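Local coordinates for sialidase domain-containing protein (Dyadobacter fermentans, PDB 5HX0) that is of unknown function but probably belongs with the sialidase-like beta-propeller proteins, at residues Ala278-Thr282 with His312-Ala316. Sequence-based numbering, arbitrary orientation.
Sequences AFLRT and HPMHA
Arg281 lays its guanidinium flat on the imidazole of His312, the centres 3.8 Å apart and the planes inclined by 25°, a stack in which CD2 of the ring lies under one face of the guanidinium, offset toward the rim, 3.4 Å from CZ. An extended chain, with CG anti to the backbone N (chi1 170°), carries the group there and rests its own CG 3.5 Å from CB of His312. Neighbours fix both flat groups: NH1 of Arg281 forms a salt bridge with Glu265, and ND1 of His312 is hydrogen-bonded to Asp287. Close as it is, this end is the more open one: Arg281 is partly exposed and lies near a bound tetraethylene glycol, probably from the crystallisation liquor.

The middle is buried, and there CB of Phe279 meets CB of selenomethionine Met314 at 3.6 Å. The Met314 chain bends at chi2 and chi3 and brings its methyl CE to 3.2 Å from the backbone O of Leu280. Farther along, CE2 of Phe279 approaches CB of Ala316 at 3.6 Å. No direct hydrogen bond joins the segments; instead a water 2.9 Å from both O of Phe279 and N of Met314 bridges them, accepting from the latter.

The contact thus joins two adjacent propeller blades: 278-282, in strand 276-283 between strands 262-270 and 288-294, runs nearly antiparallel to 314-316 without pairing into one sheet, and strand 314-318 begins the next four-stranded sheet beside strand 324-330.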
ATOM      1  N   ALA A 278      32.461   3.614  -9.286  1.00 17.70           N
ATOM      2  CA  ALA A 278      31.041   3.676  -9.633  1.00 19.25           C
ATOM      3  C   ALA A 278      30.823   3.132 -11.040  1.00 14.52           C
ATOM      4  O   ALA A 278      31.515   3.538 -11.977  1.00 16.03           O
ATOM      5  CB  ALA A 278      30.511   5.116  -9.537  1.00 13.77           C
ATOM      6  N   PHE A 279      29.842   2.234 -11.190  1.00 15.94           N
ATOM      7  CA  PHE A 279      29.516   1.610 -12.470  1.00 15.62           C
ATOM      8  C   PHE A 279      28.208   2.208 -12.986  1.00 14.61           C
ATOM      9  O   PHE A 279      27.166   2.071 -12.334  1.00 14.68           O
ATOM     10  CB  PHE A 279      29.391   0.090 -12.327  1.00 11.62           C
ATOM     11  CG  PHE A 279      30.628  -0.585 -11.778  1.00 14.83           C
ATOM     12  CD1 PHE A 279      31.735  -0.830 -12.607  1.00 15.64           C
ATOM     13  CD2 PHE A 279      30.685  -0.986 -10.450  1.00 12.47           C
ATOM     14  CE1 PHE A 279      32.882  -1.473 -12.120  1.00 17.89           C
ATOM     15  CE2 PHE A 279      31.841  -1.625  -9.944  1.00 17.49           C
ATOM     16  CZ  PHE A 279      32.936  -1.868 -10.789  1.00 19.60           C
ATOM     17  N   LEU A 280      28.251   2.824 -14.169  1.00 16.49           N
ATOM     18  CA  LEU A 280      27.273   3.839 -14.558  1.00 19.99           C
ATOM     19  C   LEU A 280      26.496   3.466 -15.818  1.00 16.68           C
ATOM     20  O   LEU A 280      27.088   3.123 -16.848  1.00 18.17           O
ATOM     21  CB  LEU A 280      27.973   5.176 -14.777  1.00 17.31           C
ATOM     22  CG  LEU A 280      29.013   5.567 -13.727  1.00 18.24           C
ATOM     23  CD1 LEU A 280      29.791   6.770 -14.199  1.00 20.43           C
ATOM     24  CD2 LEU A 280      28.331   5.860 -12.388  1.00 13.98           C
ATOM     25  N   ARG A 281      25.169   3.546 -15.729  1.00 10.48           N
ATOM     26  CA  ARG A 281      24.298   3.520 -16.902  1.00 14.26           C
ATOM     27  C   ARG A 281      24.261   4.902 -17.560  1.00 14.33           C
ATOM     28  O   ARG A 281      24.209   5.924 -16.877  1.00 17.87           O
ATOM     29  CB  ARG A 281      22.884   3.106 -16.495  1.00 17.46           C
ATOM     30  CG  ARG A 281      21.827   3.275 -17.599  1.00 16.62           C
ATOM     31  CD  ARG A 281      20.437   2.858 -17.099  1.00 15.40           C
ATOM     32  NE  ARG A 281      19.428   3.074 -18.134  1.00 17.03           N
ATOM     33  CZ  ARG A 281      18.173   2.625 -18.078  1.00 19.78           C
ATOM     34  NH1 ARG A 281      17.753   1.941 -17.027  1.00 15.95           N
ATOM     35  NH2 ARG A 281      17.336   2.848 -19.084  1.00 16.16           N
ATOM     36  N   THR A 282      24.274   4.936 -18.887  1.00 18.53           N
ATOM     37  CA  THR A 282      24.295   6.204 -19.607  1.00 16.75           C
ATOM     38  C   THR A 282      23.044   6.364 -20.466  1.00 16.56           C
ATOM     39  O   THR A 282      22.347   5.400 -20.784  1.00 16.76           O
ATOM     40  CB  THR A 282      25.528   6.334 -20.525  1.00 19.48           C
ATOM     41  OG1 THR A 282      25.581   5.217 -21.418  1.00 18.10           O
ATOM     42  CG2 THR A 282      26.831   6.425 -19.717  1.00 19.41           C
ATOM     43  N   HIS A 312      23.257  -2.322 -19.002  1.00 12.24           N
ATOM     44  CA  HIS A 312      22.754  -1.495 -17.917  1.00 12.89           C
ATOM     45  C   HIS A 312      21.588  -2.198 -17.214  1.00 19.55           C
ATOM     46  O   HIS A 312      20.973  -3.092 -17.764  1.00 14.95           O
ATOM     47  CB  HIS A 312      22.266  -0.128 -18.431  1.00 11.23           C
ATOM     48  CG  HIS A 312      20.956  -0.190 -19.151  1.00 15.60           C
ATOM     49  ND1 HIS A 312      20.861  -0.078 -20.522  1.00 17.46           N
ATOM     50  CD2 HIS A 312      19.686  -0.333 -18.695  1.00 15.47           C
ATOM     51  CE1 HIS A 312      19.590  -0.151 -20.881  1.00 18.07           C
ATOM     52  NE2 HIS A 312      18.855  -0.307 -19.793  1.00 16.81           N
ATOM     53  N   PRO A 313      21.294  -1.798 -15.972  1.00 16.80           N
ATOM     54  CA  PRO A 313      22.224  -1.070 -15.122  1.00 10.93           C
ATOM     55  C   PRO A 313      23.231  -2.090 -14.581  1.00 12.95           C
ATOM     56  O   PRO A 313      23.085  -3.281 -14.870  1.00 11.96           O
ATOM     57  CB  PRO A 313      21.324  -0.509 -14.016  1.00 11.09           C
ATOM     58  CG  PRO A 313      20.264  -1.590 -13.853  1.00 11.19           C
ATOM     59  CD  PRO A 313      20.066  -2.187 -15.259  1.00 10.12           C
HETATM   60  N   MSE A 314      24.203  -1.645 -13.802  1.00 11.97           N
HETATM   61  CA  MSE A 314      25.269  -2.510 -13.312  1.00 16.47           C
HETATM   62  C   MSE A 314      25.127  -2.759 -11.810  1.00 14.65           C
HETATM   63  O   MSE A 314      24.621  -1.895 -11.089  1.00 12.41           O
HETATM   64  CB  MSE A 314      26.654  -1.892 -13.608  1.00 13.95           C
HETATM   65  CG  MSE A 314      27.326  -2.397 -14.919  1.00 12.93           C
HETATM   66 SE   MSE A 314      26.347  -1.866 -16.496  0.61 16.44          SE
HETATM   67  CE  MSE A 314      26.317   0.080 -16.331  1.00 13.75           C
ATOM     68  N   HIS A 315      25.567  -3.942 -11.363  1.00  9.92           N
ATOM     69  CA  HIS A 315      25.650  -4.296  -9.951  1.00 11.75           C
ATOM     70  C   HIS A 315      26.983  -4.994  -9.704  1.00 14.01           C
ATOM     71  O   HIS A 315      27.386  -5.839 -10.504  1.00 15.24           O
ATOM     72  CB  HIS A 315      24.498  -5.248  -9.510  1.00  8.61           C
ATOM     73  CG  HIS A 315      24.599  -5.656  -8.075  1.00 13.02           C
ATOM     74  ND1 HIS A 315      25.186  -6.840  -7.674  1.00 14.40           N
ATOM     75  CD2 HIS A 315      24.272  -4.996  -6.937  1.00 11.72           C
ATOM     76  CE1 HIS A 315      25.184  -6.904  -6.352  1.00 11.71           C
ATOM     77  NE2 HIS A 315      24.658  -5.788  -5.881  1.00 10.72           N
ATOM     78  N   ALA A 316      27.662  -4.659  -8.608  1.00 13.98           N
ATOM     79  CA  ALA A 316      28.958  -5.264  -8.295  1.00 17.30           C
ATOM     80  C   ALA A 316      28.888  -5.998  -6.966  1.00 15.61           C
ATOM     81  O   ALA A 316      28.391  -5.449  -5.976  1.00 14.74           O
ATOM     82  CB  ALA A 316      30.075  -4.219  -8.238  1.00 15.78           C
TER
HETATM   83  O   HOH W   1      24.553   1.105 -12.964  1.00 15.78           O